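Local coordinates for protein HcgB (Methanococcus maripaludis, PDB 5D5P) that acts as a guanylyltransferase in the biosynthesis of the FeGP cofactor of [Fe]-hydrogenase, probably joining a guanylyl group to the pyridinol precursor, at the interface of chains A and B. Residues are numbered along the deposited sequence; one frame, centred on the assembly and turned at random. Chains: chain A/B, HcgB.

Contact 1: the interface of chains A and B. Residues chain A 103, 107-108; chain B 6-7, 10, 19, 22, 26, 30.
The ring of A:Pro107 is wedged between helices 3-15 and 24-35 of chain B, its carbons pointing different ways. CG presses on the methyl of B:Ala10, a tight pair with A:Pro107 CG 3.4 Å from B:Ala10 CB. CD lies over CG1 of B:Ile7, whose side chain crosses the ring at about a right angle. CB rests over the flat face of the B:Glu26 carboxylate, 3.5 Å from B:Glu26 CD. That carboxylate is held end-on by B:Arg19: NH1 donates to the syn lone pair of B:Glu26 OE2 at 2.7 Å, while NH2 reaches OE1 some 30° out of the carboxylate plane. A bend at chi2 (87°) turns the B:Arg19 guanidinium toward the proline, and a salt bridge from its NH2 to B:Asp22 OD1 adds to the hold. The guanidinium of A:Arg103 stands almost perpendicular to that of B:Arg19, their planes 88° apart, and water 2 bridges A:Arg103 NH1 and B:Arg19 NE, which may ease the like charges. Water 1 links A:Pro107 O, 2.8 Å away, to B:Thr6 OG1 and B:Glu26 O. B:Ile30 CD1 reaches A:Gly108 C at 3.5 Å. The patch probably contributes to docking the loop of one subunit in the helical cleft of the other.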
loop_
_atom_site.group_PDB
_atom_site.type_symbol
_atom_site.label_atom_id
_atom_site.label_comp_id
_atom_site.label_asym_id
_atom_site.label_seq_id
_atom_site.Cartn_x
_atom_site.Cartn_y
_atom_site.Cartn_z
ATOM N N ARG A 103 1.004 7.390 -6.775
ATOM C CA ARG A 103 -0.374 7.028 -6.493
ATOM C C ARG A 103 -0.453 5.592 -5.967
ATOM O O ARG A 103 0.327 4.739 -6.369
ATOM C CB ARG A 103 -1.200 7.204 -7.770
ATOM C CG ARG A 103 -2.607 7.527 -7.542
ATOM C CD ARG A 103 -3.138 8.173 -8.799
ATOM N NE ARG A 103 -3.186 7.202 -9.889
ATOM C CZ ARG A 103 -2.921 7.465 -11.173
ATOM N NH1 ARG A 103 -2.568 8.686 -11.574
ATOM N NH2 ARG A 103 -3.048 6.486 -12.081
ATOM N N PRO A 107 -6.785 7.067 -9.974
ATOM C CA PRO A 107 -6.837 8.509 -9.649
ATOM C C PRO A 107 -7.789 8.817 -8.480
ATOM O O PRO A 107 -8.938 8.393 -8.507
ATOM C CB PRO A 107 -7.353 9.150 -10.951
ATOM C CG PRO A 107 -6.859 8.206 -12.011
ATOM C CD PRO A 107 -6.958 6.822 -11.423
ATOM N N GLY A 108 -7.306 9.549 -7.480
ATOM C CA GLY A 108 -8.107 9.869 -6.308
ATOM C C GLY A 108 -7.781 8.980 -5.119
ATOM O O GLY A 108 -8.189 9.291 -3.993
ATOM N N THR B 6 -12.902 8.678 -15.214
ATOM C CA THR B 6 -11.861 9.403 -14.509
ATOM C C THR B 6 -10.517 8.801 -14.843
ATOM O O THR B 6 -9.523 9.510 -14.934
ATOM C CB THR B 6 -12.096 9.423 -12.971
ATOM O OG1 THR B 6 -12.012 8.094 -12.435
ATOM C CG2 THR B 6 -13.448 10.008 -12.688
ATOM N N ILE B 7 -10.477 7.482 -15.013
ATOM C CA ILE B 7 -9.234 6.849 -15.396
ATOM C C ILE B 7 -8.820 7.246 -16.806
ATOM O O ILE B 7 -7.669 7.630 -17.024
ATOM C CB ILE B 7 -9.315 5.320 -15.270
ATOM C CG1 ILE B 7 -9.211 4.952 -13.792
ATOM C CG2 ILE B 7 -8.167 4.664 -16.012
ATOM C CD1 ILE B 7 -9.426 3.446 -13.515
ATOM N N ALA B 10 -7.582 10.873 -16.670
ATOM C CA ALA B 10 -6.300 11.031 -16.001
ATOM C C ALA B 10 -5.168 10.468 -16.856
ATOM O O ALA B 10 -4.077 11.049 -16.935
ATOM C CB ALA B 10 -6.332 10.329 -14.643
ATOM N N ARG B 19 -0.205 15.990 -15.876
ATOM C CA ARG B 19 -0.953 15.617 -14.684
ATOM C C ARG B 19 -0.343 16.363 -13.507
ATOM O O ARG B 19 0.773 16.047 -13.103
ATOM C CB ARG B 19 -0.862 14.103 -14.465
ATOM C CG ARG B 19 -1.506 13.561 -13.216
ATOM C CD ARG B 19 -2.957 13.235 -13.378
ATOM N NE ARG B 19 -3.480 12.640 -12.152
ATOM C CZ ARG B 19 -4.769 12.631 -11.826
ATOM N NH1 ARG B 19 -5.658 13.192 -12.639
ATOM N NH2 ARG B 19 -5.163 12.077 -10.689
ATOM N N ASP B 22 -4.716 15.849 -8.331
ATOM C CA ASP B 22 -6.001 15.178 -8.393
ATOM C C ASP B 22 -7.170 16.140 -8.595
ATOM O O ASP B 22 -7.047 17.381 -8.502
ATOM C CB ASP B 22 -6.281 14.362 -7.135
ATOM C CG ASP B 22 -5.199 13.364 -6.829
ATOM O OD1 ASP B 22 -4.312 13.153 -7.688
ATOM O OD2 ASP B 22 -5.263 12.770 -5.723
ATOM N N GLU B 26 -12.595 12.716 -9.249
ATOM C CA GLU B 26 -11.981 11.419 -9.002
ATOM C C GLU B 26 -12.395 10.890 -7.648
ATOM O O GLU B 26 -12.673 9.699 -7.497
ATOM C CB GLU B 26 -10.454 11.530 -9.122
ATOM C CG GLU B 26 -10.072 11.880 -10.578
ATOM C CD GLU B 26 -8.674 12.413 -10.709
ATOM O OE1 GLU B 26 -8.018 12.608 -9.662
ATOM O OE2 GLU B 26 -8.229 12.643 -11.861
ATOM N N ILE B 30 -14.945 7.532 -6.805
ATOM C CA ILE B 30 -14.627 6.519 -5.810
ATOM C C ILE B 30 -15.766 6.359 -4.800
ATOM O O ILE B 30 -16.191 5.236 -4.517
ATOM C CB ILE B 30 -13.307 6.844 -5.064
ATOM C CG1 ILE B 30 -12.110 6.636 -6.012
ATOM C CG2 ILE B 30 -13.148 5.917 -3.865
ATOM C CD1 ILE B 30 -10.777 7.178 -5.471
HETATM O O HOH W 1 -11.523 8.166 -9.662
HETATM O O HOH W 2 -1.600 11.126 -10.067
#

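Contact 2: the interface of chains A and B. Residues chain A 104, 109-111, 127-128; chain B 124-127, 152.
This is a polar clasp beside the two-fold axis of the A-B pair in the deposited assembly, plausibly the biological dimer, in which an arginine from one subunit reaches backbone carbonyls of the other and draws together the regions around strands 122-128. B:Arg152 carries the contact. Its CG sits between the backbone N and the carbonyl carbon (chi1 63°), and a further bend at chi3 (-71°) directs the guanidinium toward chain A. There NH1 and NH2 converge end-on on one acceptor, A:Ser109 O, at 2.8 Å from NH1 and 2.9 Å from NH2. NH1 approaches from above the carbonyl plane, whereas NH2 is tilted less from it. NH2 also donates to A:Ser128 O at 2.8 Å, from well above its carbonyl plane (57°). Within chain B, NH1 donates to the hydroxyl of B:Thr124, OG1 lying 2.9 Å away in the guanidinium plane; this second-shell bond limits rotation of the group. Apolar contacts flank the clasp. A:Leu104 turns its CD2 branch onto the B:Thr124-B:Gly125 backbone, 3.7 Å from B:Gly125 N, while A:Val127 points CG2 at B:Ser126 CA, 3.9 Å away. A:Val127 CB lies near B:Arg152 NH2. The site ties A:Ser109 in the loop and A:Ser128 in the strand to one guanidinium, which would help set the subunits against each other.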
loop_
_atom_site.group_PDB
_atom_site.type_symbol
_atom_site.label_atom_id
_atom_site.label_comp_id
_atom_site.label_asym_id
_atom_site.label_seq_id
_atom_site.Cartn_x
_atom_site.Cartn_y
_atom_site.Cartn_z
ATOM N N LEU A 104 -1.357 5.356 -5.024
ATOM C CA LEU A 104 -1.600 4.023 -4.500
ATOM C C LEU A 104 -2.257 3.135 -5.561
ATOM O O LEU A 104 -1.814 2.009 -5.822
ATOM C CB LEU A 104 -2.503 4.113 -3.269
ATOM C CG LEU A 104 -3.111 2.787 -2.824
ATOM C CD1 LEU A 104 -2.021 1.783 -2.346
ATOM C CD2 LEU A 104 -4.112 3.086 -1.715
ATOM N N SER A 109 -7.026 7.900 -5.348
ATOM C CA SER A 109 -6.731 6.943 -4.280
ATOM C C SER A 109 -5.628 7.399 -3.347
ATOM O O SER A 109 -5.258 6.657 -2.430
ATOM C CB SER A 109 -6.333 5.576 -4.857
ATOM O OG SER A 109 -5.158 5.684 -5.641
ATOM N N GLY A 110 -5.102 8.605 -3.565
ATOM C CA GLY A 110 -4.065 9.142 -2.685
ATOM C C GLY A 110 -2.696 8.533 -2.936
ATOM O O GLY A 110 -2.495 7.831 -3.952
ATOM N N SER A 111 -1.772 8.750 -1.998
ATOM C CA SER A 111 -0.374 8.394 -2.212
ATOM C C SER A 111 0.082 7.221 -1.402
ATOM O O SER A 111 -0.389 6.991 -0.291
ATOM C CB SER A 111 0.541 9.576 -1.874
ATOM O OG SER A 111 0.263 10.648 -2.752
ATOM N N VAL A 127 0.765 5.390 3.644
ATOM C CA VAL A 127 -0.138 6.043 2.691
ATOM C C VAL A 127 -0.534 7.418 3.191
ATOM O O VAL A 127 -0.439 7.700 4.373
ATOM C CB VAL A 127 -1.411 5.207 2.405
ATOM C CG1 VAL A 127 -1.045 3.939 1.622
ATOM C CG2 VAL A 127 -2.165 4.903 3.684
ATOM N N SER A 128 -0.941 8.299 2.278
ATOM C CA SER A 128 -1.453 9.608 2.646
ATOM C C SER A 128 -2.653 9.945 1.765
ATOM O O SER A 128 -2.750 9.443 0.632
ATOM C CB SER A 128 -0.339 10.662 2.497
ATOM O OG SER A 128 0.194 10.659 1.167
ATOM N N THR B 124 -8.709 2.582 -2.461
ATOM C CA THR B 124 -8.152 3.205 -1.256
ATOM C C THR B 124 -7.546 2.121 -0.392
ATOM O O THR B 124 -7.652 0.919 -0.703
ATOM C CB THR B 124 -9.211 3.990 -0.459
ATOM O OG1 THR B 124 -8.584 4.581 0.679
ATOM C CG2 THR B 124 -10.322 3.059 0.029
ATOM N N GLY B 125 -6.863 2.523 0.677
ATOM C CA GLY B 125 -6.195 1.524 1.491
ATOM C C GLY B 125 -5.556 2.162 2.709
ATOM O O GLY B 125 -5.608 3.354 2.866
ATOM N N SER B 126 -4.973 1.333 3.574
ATOM C CA SER B 126 -4.254 1.833 4.744
ATOM C C SER B 126 -3.288 0.767 5.246
ATOM O O SER B 126 -3.418 -0.420 4.908
ATOM C CB SER B 126 -5.234 2.258 5.843
ATOM O OG SER B 126 -6.076 1.172 6.170
ATOM N N VAL B 127 -2.315 1.176 6.047
ATOM C CA VAL B 127 -1.308 0.218 6.522
ATOM C C VAL B 127 -1.271 0.199 8.037
ATOM O O VAL B 127 -1.599 1.193 8.689
ATOM C CB VAL B 127 0.091 0.553 5.977
ATOM C CG1 VAL B 127 0.096 0.411 4.435
ATOM C CG2 VAL B 127 0.489 1.952 6.367
ATOM N N ARG B 152 -9.855 8.628 4.078
ATOM C CA ARG B 152 -8.905 9.277 3.173
ATOM C C ARG B 152 -9.474 9.447 1.772
ATOM O O ARG B 152 -8.886 10.150 0.951
ATOM C CB ARG B 152 -7.569 8.514 3.135
ATOM C CG ARG B 152 -7.661 7.139 2.625
ATOM C CD ARG B 152 -6.369 6.374 2.919
ATOM N NE ARG B 152 -5.231 6.821 2.113
ATOM C CZ ARG B 152 -5.101 6.564 0.807
ATOM N NH1 ARG B 152 -6.056 5.916 0.151
ATOM N NH2 ARG B 152 -4.017 6.997 0.151
#

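Contact 3: the interface of chains A and B. Residues chain A 3, 7, 10-11, 19, 26, 30, 121; chain B 76, 103, 106-107.
Helices 3-15 and 24-35 of chain A form a cleft that receives the loop following strand 97-103 of chain B, with B:Ile106 and B:Pro107 at its tip. B:Ile106 fans its branches apart. With CG1 between the backbone N and the carbonyl carbon (chi1 69°), CD1 runs toward A:Ile30, the two side chains meeting tip to tip, 3.7 Å from B:Ile106 CD1 to A:Ile30 CG1. The same methyl touches A:Ile3 CG2 at 3.8 Å. CG2 departs toward A:Arg121, lying 3.7 Å from its CB, and is also neighboured by CD1 of A:Ile7, which crosses at about a right angle. B:Pro107 sits with CG tight against the methyl of A:Ala10 and CB over the face of the A:Glu26 carboxylate, 3.5 Å from CD. The A:Arg19 side chain next to it is poorly ordered. At the far end, B:Asp76 O lies above the plane of the A:Tyr11 ring, outside its CE1 rim, 3.4 Å from CE1. A:Ile7 CG2 packs over the centre of the opposite face. The same oxygen of B:Asp76 accepts from B:Arg103 NH2 at 2.8 Å, a bond that steadies the guanidinium alongside the CE1 edge, its plane turned 21° from the ring. Water 3 joins B:Pro107 O to A:Glu26 O, 2.9 Å from the latter. This mainly apolar site seats the loop of one subunit on the helical arm of the other and probably contributes to holding the pair together.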
loop_
_atom_site.group_PDB
_atom_site.type_symbol
_atom_site.label_atom_id
_atom_site.label_comp_id
_atom_site.label_asym_id
_atom_site.label_seq_id
_atom_site.Cartn_x
_atom_site.Cartn_y
_atom_site.Cartn_z
ATOM N N ILE A 3 17.134 -11.102 4.352
ATOM C CA ILE A 3 15.732 -11.350 4.039
ATOM C C ILE A 3 15.491 -12.606 3.199
ATOM O O ILE A 3 14.404 -13.161 3.285
ATOM C CB ILE A 3 15.041 -10.119 3.380
ATOM C CG1 ILE A 3 15.707 -9.692 2.085
ATOM C CG2 ILE A 3 14.991 -8.943 4.377
ATOM C CD1 ILE A 3 14.906 -8.626 1.390
ATOM N N ILE A 7 12.547 -14.937 4.375
ATOM C CA ILE A 7 11.506 -15.255 3.411
ATOM C C ILE A 7 11.374 -16.761 3.201
ATOM O O ILE A 7 10.271 -17.298 3.248
ATOM C CB ILE A 7 11.757 -14.556 2.055
ATOM C CG1 ILE A 7 11.579 -13.051 2.222
ATOM C CG2 ILE A 7 10.841 -15.115 1.009
ATOM C CD1 ILE A 7 12.021 -12.243 1.017
ATOM N N ALA A 10 9.737 -18.290 6.251
ATOM C CA ALA A 10 8.339 -17.926 6.368
ATOM C C ALA A 10 7.505 -18.670 5.336
ATOM O O ALA A 10 6.375 -19.054 5.612
ATOM C CB ALA A 10 8.154 -16.427 6.204
ATOM N N TYR A 11 8.045 -18.818 4.131
ATOM C CA TYR A 11 7.308 -19.502 3.071
ATOM C C TYR A 11 7.051 -20.949 3.456
ATOM O O TYR A 11 5.943 -21.473 3.284
ATOM C CB TYR A 11 8.058 -19.433 1.743
ATOM C CG TYR A 11 7.881 -18.103 1.025
ATOM C CD1 TYR A 11 7.283 -17.029 1.663
ATOM C CD2 TYR A 11 8.287 -17.948 -0.296
ATOM C CE1 TYR A 11 7.105 -15.806 1.014
ATOM C CE2 TYR A 11 8.116 -16.738 -0.969
ATOM C CZ TYR A 11 7.519 -15.678 -0.319
ATOM O OH TYR A 11 7.350 -14.481 -0.981
ATOM N N ARG A 19 1.777 -20.261 10.096
ATOM C CA ARG A 19 2.159 -18.863 10.104
ATOM C C ARG A 19 1.203 -18.154 11.047
ATOM O O ARG A 19 0.095 -17.774 10.666
ATOM C CB ARG A 19 2.116 -18.264 8.686
ATOM C CG ARG A 19 2.483 -16.761 8.600
ATOM C CD ARG A 19 4.000 -16.551 8.592
ATOM N NE ARG A 19 4.391 -15.149 8.452
ATOM C CZ ARG A 19 5.556 -14.661 8.874
ATOM N NH1 ARG A 19 5.832 -13.370 8.713
ATOM N NH2 ARG A 19 6.422 -15.457 9.499
ATOM N N GLU A 26 12.377 -11.274 11.386
ATOM C CA GLU A 26 11.962 -10.706 10.111
ATOM C C GLU A 26 12.113 -9.195 10.150
ATOM O O GLU A 26 12.574 -8.572 9.193
ATOM C CB GLU A 26 10.519 -11.125 9.784
ATOM C CG GLU A 26 10.400 -12.630 9.500
ATOM C CD GLU A 26 8.985 -13.188 9.664
ATOM O OE1 GLU A 26 8.082 -12.446 10.100
ATOM O OE2 GLU A 26 8.783 -14.397 9.389
ATOM N N ILE A 30 14.779 -6.746 7.958
ATOM C CA ILE A 30 14.367 -5.536 7.243
ATOM C C ILE A 30 15.217 -4.330 7.695
ATOM O O ILE A 30 15.700 -3.529 6.873
ATOM C CB ILE A 30 12.863 -5.257 7.467
ATOM C CG1 ILE A 30 12.015 -6.271 6.683
ATOM C CG2 ILE A 30 12.513 -3.822 7.007
ATOM C CD1 ILE A 30 10.508 -6.262 7.052
ATOM N N ARG A 121 11.490 -6.257 -3.773
ATOM C CA ARG A 121 10.688 -6.713 -2.631
ATOM C C ARG A 121 10.310 -5.560 -1.729
ATOM O O ARG A 121 11.117 -4.681 -1.468
ATOM C CB ARG A 121 11.450 -7.771 -1.831
ATOM C CG ARG A 121 11.718 -8.991 -2.655
ATOM C CD ARG A 121 12.541 -10.043 -1.905
ATOM N NE ARG A 121 13.923 -9.607 -1.759
ATOM C CZ ARG A 121 14.970 -10.423 -1.626
ATOM N NH1 ARG A 121 14.809 -11.761 -1.552
ATOM N NH2 ARG A 121 16.193 -9.899 -1.545
ATOM N N ASP B 76 0.266 -15.703 0.905
ATOM C CA ASP B 76 1.441 -15.315 1.701
ATOM C C ASP B 76 2.744 -15.722 1.030
ATOM O O ASP B 76 3.808 -15.348 1.502
ATOM C CB ASP B 76 1.408 -15.891 3.117
ATOM C CG ASP B 76 0.497 -15.100 4.039
ATOM O OD1 ASP B 76 0.010 -14.043 3.606
ATOM O OD2 ASP B 76 0.335 -15.494 5.209
ATOM N N ARG B 103 -0.629 -9.151 4.466
ATOM C CA ARG B 103 0.710 -8.572 4.483
ATOM C C ARG B 103 0.913 -7.563 3.360
ATOM O O ARG B 103 0.414 -7.729 2.250
ATOM C CB ARG B 103 1.758 -9.677 4.388
ATOM C CG ARG B 103 3.029 -9.337 5.057
ATOM C CD ARG B 103 3.774 -10.604 5.361
ATOM N NE ARG B 103 4.219 -11.221 4.124
ATOM C CZ ARG B 103 4.238 -12.532 3.904
ATOM N NH1 ARG B 103 3.805 -13.369 4.827
ATOM N NH2 ARG B 103 4.683 -12.987 2.742
ATOM N N ILE B 106 7.058 -8.287 2.123
ATOM C CA ILE B 106 7.735 -9.470 2.643
ATOM C C ILE B 106 7.364 -9.725 4.108
ATOM O O ILE B 106 6.785 -8.875 4.752
ATOM C CB ILE B 106 9.260 -9.333 2.535
ATOM C CG1 ILE B 106 9.787 -8.270 3.495
ATOM C CG2 ILE B 106 9.647 -8.964 1.117
ATOM C CD1 ILE B 106 11.287 -8.414 3.751
ATOM N N PRO B 107 7.680 -10.911 4.628
ATOM C CA PRO B 107 7.486 -11.134 6.070
ATOM C C PRO B 107 8.136 -10.045 6.928
ATOM O O PRO B 107 9.320 -9.736 6.754
ATOM C CB PRO B 107 8.163 -12.478 6.297
ATOM C CG PRO B 107 7.996 -13.189 4.987
ATOM C CD PRO B 107 8.142 -12.134 3.938
HETATM O O HOH W 3 12.106 -10.173 6.817
#

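Contacts 1 and 3 are overlapping samples of the two symmetry-related copies of one contact, the Pro107 loop against helices 3-15 and 24-35, with the chains exchanged; the centres of their C-alpha atoms are about 32 Å apart. Contact 2 lies between them, about 13 Å from contact 1 and 22 Å from contact 3. In chain A the stretch from residue 103 to 111 serves both contact 1 and contact 2, so its docking in the helices and its hold by the partner's arginine are probably coupled. The reciprocal exchange of loops at the ends, with the polar clasp nearer the middle, suggests a firmly fixed dimer.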